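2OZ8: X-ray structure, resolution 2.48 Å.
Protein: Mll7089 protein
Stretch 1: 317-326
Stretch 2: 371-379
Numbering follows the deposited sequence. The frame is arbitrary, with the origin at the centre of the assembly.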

# COMPACT_ATOMS: atom_id res chain seq x y z
N GLU A 317 5.03 36.64 -1.89
CA GLU A 317 4.22 37.34 -0.91
C GLU A 317 4.80 38.70 -0.52
O GLU A 317 6.00 38.79 -0.17
CB GLU A 317 4.05 36.46 0.34
CG GLU A 317 3.05 37.03 1.36
CD GLU A 317 2.81 36.15 2.51
OE1 GLU A 317 3.60 35.21 2.68
OE2 GLU A 317 1.86 36.39 3.27
N TYR A 318 3.96 39.73 -0.51
CA TYR A 318 4.37 41.04 0.06
C TYR A 318 3.32 41.57 1.06
O TYR A 318 2.14 41.60 0.76
CB TYR A 318 4.67 42.09 -1.03
CG TYR A 318 5.14 43.39 -0.42
CD1 TYR A 318 6.41 43.51 0.14
CD2 TYR A 318 4.26 44.47 -0.31
CE1 TYR A 318 6.81 44.68 0.78
CE2 TYR A 318 4.63 45.66 0.33
CZ TYR A 318 5.90 45.75 0.85
OH TYR A 318 6.24 46.90 1.47
N SER A 319 3.77 42.02 2.23
CA SER A 319 2.87 42.25 3.37
C SER A 319 2.88 43.68 3.92
O SER A 319 2.35 43.95 4.99
CB SER A 319 3.16 41.26 4.47
OG SER A 319 2.76 39.94 4.09
N PHE A 320 3.50 44.60 3.19
CA PHE A 320 3.49 46.01 3.55
C PHE A 320 4.05 46.27 4.95
O PHE A 320 3.63 47.21 5.59
CB PHE A 320 2.07 46.61 3.38
CG PHE A 320 1.54 46.45 2.01
CD1 PHE A 320 1.77 47.41 1.05
CD2 PHE A 320 0.82 45.28 1.64
CE1 PHE A 320 1.31 47.26 -0.22
CE2 PHE A 320 0.36 45.12 0.34
CZ PHE A 320 0.62 46.10 -0.59
N GLN A 321 5.02 45.48 5.40
CA GLN A 321 5.61 45.73 6.73
C GLN A 321 6.50 47.03 6.78
O GLN A 321 7.02 47.48 5.74
CB GLN A 321 6.34 44.48 7.22
CG GLN A 321 5.38 43.33 7.56
CD GLN A 321 6.07 42.00 7.68
OE1 GLN A 321 6.01 41.36 8.73
NE2 GLN A 321 6.74 41.56 6.59
N ASN A 322 6.60 47.68 7.94
CA ASN A 322 7.39 48.92 8.04
C ASN A 322 8.85 48.57 8.28
O ASN A 322 9.33 48.68 9.40
CB ASN A 322 6.88 49.86 9.13
CG ASN A 322 6.99 49.25 10.53
OD1 ASN A 322 6.86 48.03 10.69
ND2 ASN A 322 7.22 50.10 11.56
N PHE A 323 9.55 48.16 7.22
CA PHE A 323 10.92 47.61 7.28
C PHE A 323 11.91 48.41 6.43
O PHE A 323 13.09 48.28 6.58
CB PHE A 323 10.96 46.14 6.77
CG PHE A 323 10.29 45.12 7.67
CD1 PHE A 323 9.86 45.46 8.95
CD2 PHE A 323 10.11 43.81 7.25
CE1 PHE A 323 9.22 44.48 9.80
CE2 PHE A 323 9.50 42.85 8.06
CZ PHE A 323 9.07 43.18 9.35
N ASP A 324 11.43 49.23 5.51
CA ASP A 324 12.29 49.75 4.46
C ASP A 324 13.38 50.69 4.99
O ASP A 324 14.46 50.81 4.39
CB ASP A 324 11.44 50.46 3.39
CG ASP A 324 10.58 49.50 2.55
OD1 ASP A 324 10.45 48.27 2.87
OD2 ASP A 324 10.04 49.97 1.54
N HIS A 325 13.11 51.35 6.11
CA HIS A 325 14.03 52.30 6.67
C HIS A 325 15.38 51.66 7.05
O HIS A 325 16.42 52.36 7.22
CB HIS A 325 13.40 52.99 7.88
CG HIS A 325 13.13 52.06 9.01
ND1 HIS A 325 12.13 51.11 8.98
CD2 HIS A 325 13.76 51.93 10.21
CE1 HIS A 325 12.15 50.44 10.11
NE2 HIS A 325 13.12 50.91 10.87
N LEU A 326 15.39 50.33 7.16
CA LEU A 326 16.57 49.66 7.58
C LEU A 326 17.61 49.51 6.47
O LEU A 326 18.78 49.25 6.77
CB LEU A 326 16.24 48.30 8.19
CG LEU A 326 15.42 48.13 9.46
CD1 LEU A 326 15.00 46.67 9.60
CD2 LEU A 326 16.10 48.60 10.74
N ALA A 371 7.56 55.48 19.12
CA ALA A 371 6.82 55.54 17.86
C ALA A 371 7.33 54.45 16.88
O ALA A 371 8.50 54.12 16.89
CB ALA A 371 6.95 56.92 17.26
N ALA A 372 6.43 53.92 16.04
CA ALA A 372 6.80 52.99 14.96
C ALA A 372 7.62 53.74 13.96
O ALA A 372 7.35 54.89 13.74
CB ALA A 372 5.57 52.47 14.30
N PRO A 373 8.66 53.12 13.35
CA PRO A 373 9.18 53.76 12.12
C PRO A 373 8.05 54.02 11.13
O PRO A 373 7.10 53.22 11.04
CB PRO A 373 10.13 52.72 11.56
CG PRO A 373 10.47 51.85 12.68
CD PRO A 373 9.43 51.92 13.74
N GLU A 374 8.12 55.12 10.40
CA GLU A 374 7.06 55.47 9.44
C GLU A 374 7.03 54.43 8.31
O GLU A 374 8.04 53.80 8.02
CB GLU A 374 7.22 56.93 8.92
CG GLU A 374 6.79 57.99 9.98
CD GLU A 374 7.06 59.50 9.61
OE1 GLU A 374 6.85 60.38 10.51
OE2 GLU A 374 7.45 59.81 8.44
N ASN A 375 5.86 54.22 7.71
CA ASN A 375 5.68 53.21 6.67
C ASN A 375 5.14 53.80 5.37
O ASN A 375 3.92 53.82 5.14
CB ASN A 375 4.81 52.04 7.14
CG ASN A 375 4.88 50.84 6.16
OD1 ASN A 375 5.57 50.89 5.13
ND2 ASN A 375 4.14 49.77 6.47
N PRO A 376 6.05 54.24 4.51
CA PRO A 376 5.70 54.81 3.23
C PRO A 376 5.04 53.83 2.25
O PRO A 376 4.59 54.24 1.17
CB PRO A 376 7.05 55.32 2.67
CG PRO A 376 8.13 54.63 3.47
CD PRO A 376 7.50 54.19 4.77
N ARG A 377 4.97 52.55 2.61
CA ARG A 377 4.46 51.49 1.71
C ARG A 377 2.95 51.37 1.90
O ARG A 377 2.25 50.71 1.13
CB ARG A 377 5.16 50.12 1.96
CG ARG A 377 6.68 50.10 1.64
CD ARG A 377 7.08 50.42 0.17
NE ARG A 377 6.66 49.40 -0.80
CZ ARG A 377 7.31 48.25 -1.03
NH1 ARG A 377 6.84 47.41 -1.94
NH2 ARG A 377 8.42 47.92 -0.38
N LEU A 378 2.49 52.01 2.97
CA LEU A 378 1.09 52.18 3.29
C LEU A 378 0.67 53.68 3.30
O LEU A 378 1.53 54.58 3.37
CB LEU A 378 0.81 51.51 4.63
CG LEU A 378 0.49 50.00 4.62
CD1 LEU A 378 0.07 49.54 6.01
CD2 LEU A 378 -0.66 49.69 3.67
N PRO A 379 -0.65 53.98 3.23
CA PRO A 379 -0.93 55.43 3.29
C PRO A 379 -0.63 56.03 4.68
O PRO A 379 -0.70 55.33 5.70
CB PRO A 379 -2.44 55.53 2.97
CG PRO A 379 -2.89 54.15 2.57
CD PRO A 379 -1.88 53.17 3.12
O HOH W 1 10.77 46.05 0.71
O HOH W 2 8.65 50.45 4.84
O HOH W 3 9.58 51.66 7.48

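Two stretches of one chain, the second without regular helix or strand, meet through side-chain amides, one salt bridge and three bridging waters. Asn-375 serves both sides: its ND2 donates to Phe-320 O (2.8 Å), while its OD1 accepts from Arg-377 N (3.1 Å) within its own type I turn, which Leu-378 N closes onto Asn-375 O (3.2 Å). Asn-322 answers in the other direction, ND2 donating almost straight to Pro-373 O (3.2 Å, 169°); both amide nitrogens also bond elsewhere in the structure. From within the turn, Arg-377 NH2 reaches Asp-324 OD2 (3.2 Å) in a salt bridge, the carboxylate oxygen lying near the guanidinium plane, where N-H groups point. Tyr-318 OH sits over the guanidinium face instead, so its 3.0 Å approach to Arg-377 NH2 is no hydrogen bond. Water 1 takes a weak bond from Arg-377 NH2 (3.2 Å) and donates to Asp-324 OD1 (3.1 Å), so both carboxylate oxygens have partners. Water 2 accepts from Asp-324 N and donates to Asn-375 OD1, each at 3.1 Å, giving that oxygen a second donor. Water 3 donates to Glu-374 O (2.7 Å) and lies 3.0 Å from His-325 ND1. Pro-373 CB packs over the His-325 ring, 3.5 Å from its centroid, and Phe-320 CB meets Leu-378 CG at 3.9 Å.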